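Local atomic coordinates of beta-lactamase (Burkholderia cenocepacia, PDB entry 5E2G), a protein that probably hydrolyses the amide bond of beta-lactam antibiotics to give substituted beta-amino acids, as a serine hydrolase of the class C beta-lactamase family. Residues Gly88-Glu93 and Ala161-Gln166; Leu105-His110 and Asn150-Met155; Arg124-Leu129 and Leu156-Ala161; Thr144-Ser149 and Gly261-Asp266. All coordinates share one frame; numbering follows the deposited sequence. Where two conformers were deposited one is given.

Contact 1. Residues Gly88-Glu93 and Ala161-Gln166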
loop_
_atom_site.group_PDB
_atom_site.type_symbol
_atom_site.label_atom_id
_atom_site.label_comp_id
_atom_site.label_asym_id
_atom_site.label_seq_id
_atom_site.Cartn_x
_atom_site.Cartn_y
_atom_site.Cartn_z
ATOM N N GLY A 88 -7.230 5.264 22.577
ATOM C CA GLY A 88 -8.231 5.428 23.617
ATOM C C GLY A 88 -9.055 6.691 23.491
ATOM O O GLY A 88 -10.130 6.779 24.090
ATOM N N LYS A 89 -8.578 7.677 22.725
ATOM C CA LYS A 89 -9.388 8.866 22.467
ATOM C C LYS A 89 -10.664 8.512 21.718
ATOM O O LYS A 89 -11.729 9.073 21.995
ATOM C CB LYS A 89 -8.585 9.890 21.671
ATOM C CG LYS A 89 -9.371 11.119 21.288
ATOM C CD LYS A 89 -8.553 12.055 20.421
ATOM C CE LYS A 89 -9.298 13.349 20.160
ATOM N NZ LYS A 89 -8.500 14.299 19.322
ATOM N N TYR A 90 -10.576 7.588 20.760
ATOM C CA TYR A 90 -11.707 7.218 19.922
ATOM C C TYR A 90 -12.397 5.934 20.368
ATOM O O TYR A 90 -13.565 5.725 20.022
ATOM C CB TYR A 90 -11.243 7.107 18.464
ATOM C CG TYR A 90 -10.593 8.394 18.009
ATOM C CD1 TYR A 90 -11.362 9.520 17.762
ATOM C CD2 TYR A 90 -9.207 8.502 17.869
ATOM C CE1 TYR A 90 -10.785 10.710 17.368
ATOM C CE2 TYR A 90 -8.619 9.688 17.472
ATOM C CZ TYR A 90 -9.417 10.792 17.225
ATOM O OH TYR A 90 -8.876 11.994 16.831
ATOM N N LEU A 91 -11.716 5.084 21.135
ATOM C CA LEU A 91 -12.316 3.913 21.771
ATOM C C LEU A 91 -12.208 4.121 23.270
ATOM O O LEU A 91 -11.237 3.683 23.900
ATOM C CB LEU A 91 -11.623 2.619 21.346
ATOM C CG LEU A 91 -11.720 2.259 19.869
ATOM C CD1 LEU A 91 -10.970 0.960 19.609
ATOM C CD2 LEU A 91 -13.180 2.170 19.416
ATOM N N PRO A 92 -13.183 4.781 23.887
ATOM C CA PRO A 92 -13.039 5.161 25.299
ATOM C C PRO A 92 -12.885 3.987 26.250
ATOM O O PRO A 92 -12.293 4.152 27.322
ATOM C CB PRO A 92 -14.333 5.935 25.576
ATOM C CG PRO A 92 -14.793 6.398 24.244
ATOM C CD PRO A 92 -14.407 5.324 23.285
ATOM N N GLU A 93 -13.415 2.813 25.899
ATOM C CA GLU A 93 -13.293 1.652 26.776
ATOM C C GLU A 93 -11.834 1.288 27.021
ATOM O O GLU A 93 -11.462 0.892 28.133
ATOM C CB GLU A 93 -14.038 0.459 26.176
ATOM C CG GLU A 93 -15.513 0.691 25.892
ATOM C CD GLU A 93 -16.329 -0.587 26.029
ATOM O OE1 GLU A 93 -16.021 -1.384 26.943
ATOM O OE2 GLU A 93 -17.267 -0.802 25.228
ATOM N N ALA A 161 -11.834 6.682 10.519
ATOM C CA ALA A 161 -13.255 6.768 10.217
ATOM C C ALA A 161 -14.050 7.253 11.423
ATOM O O ALA A 161 -14.989 8.043 11.273
ATOM C CB ALA A 161 -13.767 5.419 9.734
ATOM N N LYS A 162 -13.700 6.788 12.627
ATOM C CA LYS A 162 -14.309 7.331 13.840
ATOM C C LYS A 162 -14.142 8.844 13.901
ATOM O O LYS A 162 -15.109 9.584 14.113
ATOM C CB LYS A 162 -13.685 6.694 15.083
ATOM C CG LYS A 162 -14.278 5.375 15.480
ATOM C CD LYS A 162 -15.632 5.546 16.134
ATOM C CE LYS A 162 -16.194 4.210 16.535
ATOM N NZ LYS A 162 -17.527 4.350 17.146
ATOM N N ALA A 163 -12.910 9.317 13.709
ATOM C CA ALA A 163 -12.628 10.744 13.776
ATOM C C ALA A 163 -13.344 11.517 12.676
ATOM O O ALA A 163 -13.756 12.662 12.896
ATOM C CB ALA A 163 -11.118 10.977 13.696
HETATM N N MSE A 164 -13.520 10.920 11.500
HETATM C CA MSE A 164 -14.145 11.633 10.387
HETATM C C MSE A 164 -15.664 11.479 10.328
HETATM O O MSE A 164 -16.298 11.971 9.401
HETATM C CB MSE A 164 -13.532 11.178 9.069
HETATM C CG MSE A 164 -12.051 11.491 8.976
HETATM SE SE MSE A 164 -11.310 11.081 7.232
HETATM C CE MSE A 164 -11.797 12.741 6.316
ATOM N N HIS A 165 -16.238 10.799 11.320
ATOM C CA HIS A 165 -17.688 10.674 11.451
ATOM C C HIS A 165 -18.295 10.011 10.220
ATOM O O HIS A 165 -19.292 10.483 9.665
ATOM C CB HIS A 165 -18.337 12.035 11.698
ATOM C CG HIS A 165 -17.572 12.892 12.647
ATOM N ND1 HIS A 165 -17.544 12.653 14.003
ATOM C CD2 HIS A 165 -16.788 13.976 12.436
ATOM C CE1 HIS A 165 -16.784 13.560 14.590
ATOM N NE2 HIS A 165 -16.314 14.374 13.661
ATOM N N GLN A 166 -17.691 8.903 9.791
ATOM C CA GLN A 166 -18.218 8.212 8.625
ATOM C C GLN A 166 -17.843 6.735 8.671
ATOM O O GLN A 166 -16.928 6.322 9.390
ATOM C CB GLN A 166 -17.728 8.876 7.332
ATOM C CG GLN A 166 -18.348 8.325 6.049
ATOM C CD GLN A 166 -19.872 8.366 6.042
ATOM O OE1 GLN A 166 -20.542 7.398 6.398
ATOM N NE2 GLN A 166 -20.420 9.486 5.611
#
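Tyr90 brings the CE1 side of its ring to the methyl of Ala163 near the C-terminal end of helix 150-164, in the helical region of the class C beta-lactamase fold. The tight part is small: Tyr90 CE1 comes within 3.7 Å of Ala163 CB, and CZ and OH pass almost as close to the same methyl, which meets the ring obliquely. Chi1 of -56° sets the ring anti to the carbonyl carbon of Tyr90 and swings it toward the helix. Leu81 touches both Tyr90 and Ala163, and Leu159 packs on the tyrosine from one turn back along helix 150-164. At the far end of the ring the hydroxyl hydrogen-bonds to Asp85, which fixes the polar tip while the carbons stay in apolar company. The solvent side is looser. There Lys162 lies alongside at longer range, nearest where its CB stands 4.2 Å from Tyr90 CB, and its chain bends at chi2 and runs out, exposed. Beyond the contact the helix closes in a Schellman motif: His165 has positive phi, and two backbone bonds return to the last turn, His165 N to Lys162 O at 3.2 Å and Gln166 N to Ala161 O, also at 3.2 Å.

Contact 2. Residues Leu105-His110 and Asn150-Met155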
loop_
_atom_site.group_PDB
_atom_site.type_symbol
_atom_site.label_atom_id
_atom_site.label_comp_id
_atom_site.label_asym_id
_atom_site.label_seq_id
_atom_site.Cartn_x
_atom_site.Cartn_y
_atom_site.Cartn_z
ATOM N N LEU A 105 -0.043 7.370 14.960
ATOM C CA LEU A 105 1.257 7.290 14.294
ATOM C C LEU A 105 1.891 5.912 14.458
ATOM O O LEU A 105 2.425 5.348 13.497
ATOM C CB LEU A 105 2.185 8.374 14.838
ATOM C CG LEU A 105 3.501 8.527 14.073
ATOM C CD1 LEU A 105 3.226 8.869 12.609
ATOM C CD2 LEU A 105 4.377 9.578 14.733
ATOM N N GLN A 106 1.841 5.350 15.668
ATOM C CA GLN A 106 2.387 4.015 15.894
ATOM C C GLN A 106 1.662 2.951 15.076
ATOM O O GLN A 106 2.276 1.964 14.657
ATOM C CB GLN A 106 2.348 3.697 17.390
ATOM C CG GLN A 106 3.379 4.523 18.153
ATOM C CD GLN A 106 3.000 4.827 19.599
ATOM O OE1 GLN A 106 2.014 4.321 20.122
ATOM N NE2 GLN A 106 3.800 5.665 20.246
ATOM N N LEU A 107 0.368 3.134 14.814
ATOM C CA LEU A 107 -0.336 2.187 13.958
ATOM C C LEU A 107 0.074 2.332 12.494
ATOM O O LEU A 107 0.101 1.340 11.758
ATOM C CB LEU A 107 -1.843 2.370 14.120
ATOM C CG LEU A 107 -2.320 2.122 15.552
ATOM C CD1 LEU A 107 -3.784 2.487 15.707
ATOM C CD2 LEU A 107 -2.075 0.670 15.941
ATOM N N GLY A 108 0.393 3.544 12.051
ATOM C CA GLY A 108 0.757 3.777 10.672
ATOM C C GLY A 108 2.210 3.561 10.357
ATOM O O GLY A 108 2.637 3.730 9.212
ATOM N N THR A 109 2.997 3.183 11.357
ATOM C CA THR A 109 4.418 2.936 11.177
ATOM C C THR A 109 4.814 1.520 11.586
ATOM O O THR A 109 6.007 1.197 11.571
ATOM C CB THR A 109 5.241 3.975 11.958
ATOM O OG1 THR A 109 4.927 3.902 13.358
ATOM C CG2 THR A 109 4.948 5.391 11.451
ATOM N N HIS A 110 3.840 0.666 11.926
ATOM C CA HIS A 110 4.073 -0.712 12.378
ATOM C C HIS A 110 4.854 -0.762 13.688
ATOM O O HIS A 110 5.600 -1.709 13.935
ATOM C CB HIS A 110 4.795 -1.561 11.320
ATOM C CG HIS A 110 4.203 -1.464 9.947
ATOM N ND1 HIS A 110 2.949 -1.944 9.640
ATOM C CD2 HIS A 110 4.705 -0.958 8.798
ATOM C CE1 HIS A 110 2.698 -1.727 8.362
ATOM N NE2 HIS A 110 3.746 -1.128 7.828
ATOM N N ASN A 150 -1.369 -6.532 10.283
ATOM C CA ASN A 150 -2.637 -5.998 9.791
ATOM C C ASN A 150 -3.464 -5.354 10.897
ATOM O O ASN A 150 -4.354 -4.554 10.600
ATOM C CB ASN A 150 -3.465 -7.103 9.128
ATOM C CG ASN A 150 -2.898 -7.545 7.795
ATOM O OD1 ASN A 150 -2.393 -6.740 7.022
ATOM N ND2 ASN A 150 -2.999 -8.836 7.512
ATOM N N VAL A 151 -3.191 -5.690 12.160
ATOM C CA VAL A 151 -3.934 -5.106 13.277
ATOM C C VAL A 151 -3.572 -3.636 13.472
ATOM O O VAL A 151 -4.425 -2.820 13.838
ATOM C CB VAL A 151 -3.687 -5.923 14.556
ATOM C CG1 VAL A 151 -4.217 -5.178 15.766
ATOM C CG2 VAL A 151 -4.339 -7.286 14.433
ATOM N N ALA A 152 -2.315 -3.273 13.238
ATOM C CA ALA A 152 -1.893 -1.886 13.369
ATOM C C ALA A 152 -2.639 -0.999 12.378
ATOM O O ALA A 152 -3.424 -0.132 12.770
ATOM C CB ALA A 152 -0.383 -1.775 13.156
ATOM N N ILE A 153 -2.404 -1.223 11.086
ATOM C CA ILE A 153 -3.027 -0.400 10.055
ATOM C C ILE A 153 -4.517 -0.695 9.929
ATOM O O ILE A 153 -5.300 0.198 9.578
ATOM C CB ILE A 153 -2.292 -0.609 8.725
ATOM C CG1 ILE A 153 -3.089 -0.004 7.568
ATOM C CG2 ILE A 153 -2.031 -2.094 8.520
ATOM C CD1 ILE A 153 -3.127 1.504 7.556
ATOM N N GLY A 154 -4.932 -1.939 10.195
ATOM C CA GLY A 154 -6.353 -2.208 10.337
ATOM C C GLY A 154 -6.998 -1.199 11.258
ATOM O O GLY A 154 -8.002 -0.573 10.913
HETATM N N MSE A 155 -6.379 -0.964 12.408
HETATM C CA MSE A 155 -6.882 -0.007 13.374
HETATM C C MSE A 155 -6.635 1.451 12.987
HETATM O O MSE A 155 -7.327 2.329 13.462
HETATM C CB MSE A 155 -6.272 -0.284 14.748
HETATM C CG MSE A 155 -6.908 -1.454 15.468
HETATM SE SE MSE A 155 -8.858 -1.299 15.584
HETATM C CE MSE A 155 -9.004 0.369 16.567
#
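Leu107 and Ala152 bring their backbones to 4.4 Å, CA to CA, a very close approach of two helices that the small alanine permits. This helix-helix packing joins the short helix 104-108 to the first turns of helix 150-164. No hydrogen bond crosses it; Ala152 CB instead rests 3.4 Å from Leu107 O. In return the leucine side chain lies over the carbonyl of Ala152, with Leu107 CB 3.3 Å and Leu107 CD2 3.5 Å from Ala152 O. Chi1 of -61° places CG beside the backbone N, and from there the two methyls divide the work. CD2 covers the alanine, reaching Ala152 CA at 3.6 Å, while CD1 passes along the helix to Met155, a selenomethionine, and meets its CB at 3.8 Å. The leucine and selenomethionine side chains run side by side in the same direction, the latter then bending at both chi2 and chi3 so that its end leads off toward Leu91. Ile153, on the neighbouring side of the helix, packs on Lys65 and Thr68 of helix 64-77, placing this buried joint next to the probable active-site SxxK motif. Within the 105-110 segment a side chain reaches back about one turn, Thr109 OG1 donating to Leu105 O at 2.9 Å.

Contact 3. Residues Arg124-Leu129 and Leu156-Ala161; sequences RDDAGL and LGWLTA
Trp158 reaches from the middle of helix 150-164 to the start of helix 126-135, and the two helices pack through its indole, which is met by Leu129 over one face and by Asp126 at the edge. The aspartate can be followed outward along the benzo rim. Its CB lies 4.0 Å from Trp158 CH2; its CG sits in the indole plane, 3.3 Å from Trp158 CZ2. Both oxygens then face that same carbon, Asp126 OD1 at 3.2 Å from Trp158 CZ2 and Asp126 OD2 at 3.5 Å from it. With carboxylate and ring planes 82° apart, the acid stands nearly upright across the rim, where the positive edge of the ring may favour its negative charge. The indole was deposited in two conformers, however; the contacts given hold for one of them, and the short edge distances and the charge effect are less certain for that reason. In this conformer Leu129 turns the methyl CD2 onto the face, 3.8 Å from the centroid of the Trp158 six-membered ring and only 7° off the ring normal, a CH-pi interaction. Leu215 touches both Leu129 and Trp158, extending the apolar patch. The start of the helix bearing both partners is capped by Asp125, whose OD1 takes the N-H of Gly128 at 3.0 Å from above the carboxylate plane.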
loop_
_atom_site.group_PDB
_atom_site.type_symbol
_atom_site.label_atom_id
_atom_site.label_comp_id
_atom_site.label_asym_id
_atom_site.label_seq_id
_atom_site.Cartn_x
_atom_site.Cartn_y
_atom_site.Cartn_z
ATOM N N ARG A 124 -14.949 -10.613 14.359
ATOM C CA ARG A 124 -16.268 -11.165 14.081
ATOM C C ARG A 124 -17.320 -10.058 14.169
ATOM O O ARG A 124 -17.986 -9.745 13.183
ATOM C CB ARG A 124 -16.571 -12.310 15.051
ATOM C CG ARG A 124 -15.364 -12.722 15.907
ATOM C CD ARG A 124 -14.520 -13.846 15.287
ATOM N NE ARG A 124 -14.599 -13.888 13.829
ATOM C CZ ARG A 124 -13.771 -13.245 13.010
ATOM N NH1 ARG A 124 -13.926 -13.342 11.697
ATOM N NH2 ARG A 124 -12.792 -12.501 13.505
ATOM N N ASP A 125 -17.459 -9.466 15.348
ATOM C CA ASP A 125 -18.198 -8.223 15.535
ATOM C C ASP A 125 -17.283 -7.195 16.198
ATOM O O ASP A 125 -16.126 -7.476 16.527
ATOM C CB ASP A 125 -19.474 -8.446 16.358
ATOM C CG ASP A 125 -19.217 -9.172 17.666
ATOM O OD1 ASP A 125 -18.038 -9.393 18.009
ATOM O OD2 ASP A 125 -20.195 -9.519 18.357
ATOM N N ASP A 126 -17.817 -5.990 16.398
ATOM C CA ASP A 126 -17.018 -4.917 16.974
ATOM C C ASP A 126 -16.840 -5.077 18.479
ATOM O O ASP A 126 -15.777 -4.744 19.018
ATOM C CB ASP A 126 -17.655 -3.574 16.648
ATOM C CG ASP A 126 -17.554 -3.241 15.185
ATOM O OD1 ASP A 126 -16.724 -3.873 14.502
ATOM O OD2 ASP A 126 -18.289 -2.352 14.713
ATOM N N ALA A 127 -17.869 -5.575 19.174
ATOM C CA ALA A 127 -17.735 -5.822 20.607
ATOM C C ALA A 127 -16.614 -6.817 20.892
ATOM O O ALA A 127 -15.898 -6.684 21.892
ATOM C CB ALA A 127 -19.061 -6.317 21.183
ATOM N N GLY A 128 -16.433 -7.807 20.013
ATOM C CA GLY A 128 -15.343 -8.754 20.188
ATOM C C GLY A 128 -13.989 -8.164 19.841
ATOM O O GLY A 128 -12.976 -8.503 20.460
ATOM N N LEU A 129 -13.951 -7.288 18.834
ATOM C CA LEU A 129 -12.741 -6.520 18.552
ATOM C C LEU A 129 -12.306 -5.726 19.778
ATOM O O LEU A 129 -11.145 -5.799 20.201
ATOM C CB LEU A 129 -12.980 -5.586 17.364
ATOM C CG LEU A 129 -11.897 -4.533 17.129
ATOM C CD1 LEU A 129 -10.584 -5.210 16.815
ATOM C CD2 LEU A 129 -12.291 -3.562 16.021
ATOM N N LEU A 156 -5.655 1.731 12.136
ATOM C CA LEU A 156 -5.482 3.112 11.695
ATOM C C LEU A 156 -6.695 3.568 10.898
ATOM O O LEU A 156 -7.216 4.668 11.115
ATOM C CB LEU A 156 -4.203 3.268 10.866
ATOM C CG LEU A 156 -3.872 4.684 10.365
ATOM C CD1 LEU A 156 -3.603 5.641 11.526
ATOM C CD2 LEU A 156 -2.695 4.670 9.398
ATOM N N GLY A 157 -7.167 2.726 9.976
ATOM C CA GLY A 157 -8.324 3.093 9.180
ATOM C C GLY A 157 -9.594 3.166 10.001
ATOM O O GLY A 157 -10.419 4.063 9.801
ATOM N N TRP A 158 -9.779 2.210 10.917
ATOM C CA TRP A 158 -10.940 2.228 11.801
ATOM C C TRP A 158 -11.021 3.542 12.558
ATOM O O TRP A 158 -12.064 4.204 12.571
ATOM C CB TRP A 158 -10.866 1.060 12.786
ATOM C CG TRP A 158 -12.128 0.261 12.873
ATOM C CD1 TRP A 158 -12.718 -0.440 11.864
ATOM C CD2 TRP A 158 -12.950 0.062 14.032
ATOM N NE1 TRP A 158 -13.860 -1.058 12.317
ATOM C CE2 TRP A 158 -14.023 -0.767 13.644
ATOM C CE3 TRP A 158 -12.885 0.504 15.357
ATOM C CZ2 TRP A 158 -15.023 -1.160 14.529
ATOM C CZ3 TRP A 158 -13.878 0.107 16.238
ATOM C CH2 TRP A 158 -14.933 -0.717 15.819
ATOM N N LEU A 159 -9.911 3.942 13.180
ATOM C CA LEU A 159 -9.907 5.111 14.048
ATOM C C LEU A 159 -10.040 6.402 13.259
ATOM O O LEU A 159 -10.660 7.354 13.743
ATOM C CB LEU A 159 -8.634 5.123 14.888
ATOM C CG LEU A 159 -8.513 3.932 15.842
ATOM C CD1 LEU A 159 -7.080 3.782 16.360
ATOM C CD2 LEU A 159 -9.504 4.046 16.997
ATOM N N THR A 160 -9.475 6.450 12.051
ATOM C CA THR A 160 -9.666 7.605 11.174
ATOM C C THR A 160 -11.137 7.784 10.802
ATOM O O THR A 160 -11.649 8.909 10.776
ATOM C CB THR A 160 -8.817 7.443 9.917
ATOM O OG1 THR A 160 -7.437 7.354 10.287
ATOM C CG2 THR A 160 -9.029 8.614 8.967
ATOM N N ALA A 161 -11.834 6.682 10.519
ATOM C CA ALA A 161 -13.255 6.768 10.217
ATOM C C ALA A 161 -14.050 7.253 11.423
ATOM O O ALA A 161 -14.989 8.043 11.273
ATOM C CB ALA A 161 -13.767 5.419 9.734
#

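Contact 4. Residues Thr144-Ser149 and Gly261-Asp266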
loop_
_atom_site.group_PDB
_atom_site.type_symbol
_atom_site.label_atom_id
_atom_site.label_comp_id
_atom_site.label_asym_id
_atom_site.label_seq_id
_atom_site.Cartn_x
_atom_site.Cartn_y
_atom_site.Cartn_z
ATOM N N THR A 144 9.040 1.615 19.525
ATOM C CA THR A 144 10.425 1.171 19.643
ATOM C C THR A 144 10.784 0.006 18.735
ATOM O O THR A 144 11.980 -0.240 18.529
ATOM C CB THR A 144 10.761 0.742 21.086
ATOM O OG1 THR A 144 9.982 -0.404 21.437
ATOM C CG2 THR A 144 10.501 1.849 22.074
ATOM N N HIS A 145 9.809 -0.738 18.222
ATOM C CA HIS A 145 10.109 -1.860 17.350
ATOM C C HIS A 145 9.123 -1.889 16.201
ATOM O O HIS A 145 7.927 -1.669 16.393
ATOM C CB HIS A 145 10.073 -3.186 18.113
ATOM C CG HIS A 145 11.206 -3.345 19.074
ATOM N ND1 HIS A 145 11.295 -2.622 20.244
ATOM C CD2 HIS A 145 12.315 -4.120 19.023
ATOM C CE1 HIS A 145 12.411 -2.942 20.873
ATOM N NE2 HIS A 145 13.041 -3.858 20.161
ATOM N N ARG A 146 9.633 -2.176 15.011
ATOM C CA ARG A 146 8.818 -2.248 13.808
ATOM C C ARG A 146 8.470 -3.704 13.544
ATOM O O ARG A 146 9.363 -4.544 13.396
ATOM C CB ARG A 146 9.548 -1.648 12.611
ATOM C CG ARG A 146 8.720 -1.640 11.335
ATOM C CD ARG A 146 9.526 -1.071 10.185
ATOM N NE ARG A 146 8.790 -1.016 8.928
ATOM C CZ ARG A 146 8.593 -2.053 8.117
ATOM N NH1 ARG A 146 9.056 -3.255 8.432
ATOM N NH2 ARG A 146 7.915 -1.883 6.989
ATOM N N LYS A 147 7.178 -3.995 13.464
ATOM C CA LYS A 147 6.705 -5.360 13.295
ATOM C C LYS A 147 5.490 -5.321 12.387
ATOM O O LYS A 147 4.469 -4.726 12.744
ATOM C CB LYS A 147 6.367 -5.987 14.650
ATOM C CG LYS A 147 5.734 -7.358 14.574
ATOM C CD LYS A 147 6.665 -8.342 13.942
ATOM C CE LYS A 147 6.005 -9.692 13.855
ATOM N NZ LYS A 147 5.733 -10.213 15.219
ATOM N N TYR A 148 5.608 -5.947 11.218
ATOM C CA TYR A 148 4.552 -5.906 10.216
ATOM C C TYR A 148 3.292 -6.602 10.717
ATOM O O TYR A 148 3.355 -7.720 11.230
ATOM C CB TYR A 148 5.040 -6.558 8.929
ATOM C CG TYR A 148 4.411 -5.942 7.717
ATOM C CD1 TYR A 148 4.745 -4.649 7.336
ATOM C CD2 TYR A 148 3.463 -6.634 6.965
ATOM C CE1 TYR A 148 4.166 -4.059 6.240
ATOM C CE2 TYR A 148 2.877 -6.052 5.856
ATOM C CZ TYR A 148 3.238 -4.761 5.501
ATOM O OH TYR A 148 2.677 -4.159 4.408
ATOM N N SER A 149 2.141 -5.943 10.554
ATOM C CA SER A 149 0.902 -6.399 11.182
ATOM C C SER A 149 -0.339 -5.730 10.588
ATOM O O SER A 149 -0.373 -4.505 10.409
ATOM C CB SER A 149 0.962 -6.145 12.696
ATOM O OG SER A 149 -0.318 -6.224 13.296
ATOM N N GLY A 261 16.543 -0.967 10.412
ATOM C CA GLY A 261 17.601 -1.464 9.570
ATOM C C GLY A 261 17.881 -0.512 8.422
ATOM O O GLY A 261 18.081 0.687 8.618
ATOM N N PRO A 262 17.855 -1.035 7.191
ATOM C CA PRO A 262 18.125 -0.200 6.009
ATOM C C PRO A 262 16.953 0.669 5.591
ATOM O O PRO A 262 17.115 1.538 4.721
ATOM C CB PRO A 262 18.407 -1.240 4.930
ATOM C CG PRO A 262 17.456 -2.355 5.306
ATOM C CD PRO A 262 17.524 -2.422 6.813
ATOM N N LEU A 263 15.795 0.444 6.180
ATOM C CA LEU A 263 14.532 0.991 5.733
ATOM C C LEU A 263 14.193 2.232 6.542
ATOM O O LEU A 263 14.518 2.325 7.727
ATOM C CB LEU A 263 13.454 -0.084 5.894
ATOM C CG LEU A 263 11.959 0.127 5.751
ATOM C CD1 LEU A 263 11.345 -1.212 5.380
ATOM C CD2 LEU A 263 11.368 0.632 7.044
ATOM N N THR A 264 13.542 3.188 5.891
ATOM C CA THR A 264 12.949 4.324 6.578
ATOM C C THR A 264 11.435 4.217 6.446
ATOM O O THR A 264 10.914 4.019 5.345
ATOM C CB THR A 264 13.466 5.648 6.015
ATOM O OG1 THR A 264 14.879 5.705 6.207
ATOM C CG2 THR A 264 12.822 6.832 6.725
ATOM N N GLN A 265 10.742 4.312 7.574
ATOM C CA GLN A 265 9.301 4.109 7.646
ATOM C C GLN A 265 8.591 5.454 7.654
ATOM O O GLN A 265 8.784 6.253 8.579
ATOM C CB GLN A 265 8.939 3.307 8.897
ATOM C CG GLN A 265 7.465 3.016 9.029
ATOM C CD GLN A 265 6.948 2.155 7.899
ATOM O OE1 GLN A 265 7.362 1.007 7.749
ATOM N NE2 GLN A 265 6.038 2.703 7.093
ATOM N N ASP A 266 7.797 5.712 6.611
ATOM C CA ASP A 266 6.936 6.888 6.551
ATOM C C ASP A 266 5.569 6.501 7.121
ATOM O O ASP A 266 5.475 5.553 7.905
ATOM C CB ASP A 266 6.845 7.419 5.117
ATOM C CG ASP A 266 8.206 7.692 4.491
ATOM O OD1 ASP A 266 9.223 7.710 5.218
ATOM O OD2 ASP A 266 8.258 7.902 3.254
#
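Arg146 and Gln265 sit on two strands that are not neighbours in the large antiparallel sheet of this beta-lactamase fold, their CA atoms 8.9 Å apart, and the gap is bridged by side chains. Strand 145-146 forms one outermost strand, and strand 263-265 lies further in. The arginine spans the distance because its chain is fully extended from CG to NE, starting with CG anti to the backbone N (chi1 -177°). It grips Gln265 side-on, two nitrogens sharing one oxygen. The shorter bond, Arg146 NE to Gln265 OE1, is 2.7 Å with an angle of 157° at the hydrogen, and it arrives in the carbonyl plane on a lone pair; Arg146 NH2 to Gln265 OE1 is 3.0 Å and comes in almost in line with the C=O bond. OE1 lies in the guanidinium plane at the edge formed by NE and NH2, and the amide plane is turned only 12° from it. Leu263 covers one guanidinium face, its CD2 3.6 Å from Arg146 NE and its CD1 3.8 Å from Arg146 NH2. A salt bridge from NH2 to Glu270 probably balances the buried charge. Beyond Lys147 the segment reaches Tyr148, which touches Ser62 and hydrogen-bonds to Lys313, as fits the tyrosine of a YxN motif in a class C active site. The other end of the glutamine amide is held as well: Gln265 NE2 donates to Ile268 O and, within its own segment, to Asp266 O at 3.0 Å.

Overall arrangement
Helix 150-164 is common to contacts 1, 2 and 3, which meet it progressively: contact 2 near its start, contact 3 midway and contact 1 at its end. Contacts 2 and 4 are buried, whereas contacts 1 and 3 are partly exposed, with centres only 9 Å apart. Leu91 of contact 1 packs on Trp158 and Leu159 of contact 3, and Leu107 of contact 2 packs on Leu156 and Leu159, giving a continuous apolar seam. Contact 4 differs in kind: side chains join two non-adjacent strands of the sheet, with hydrogen bonds from a charged group and one apolar cover. It joins contact 2 through His110, which lies against both Tyr148 and Gln265.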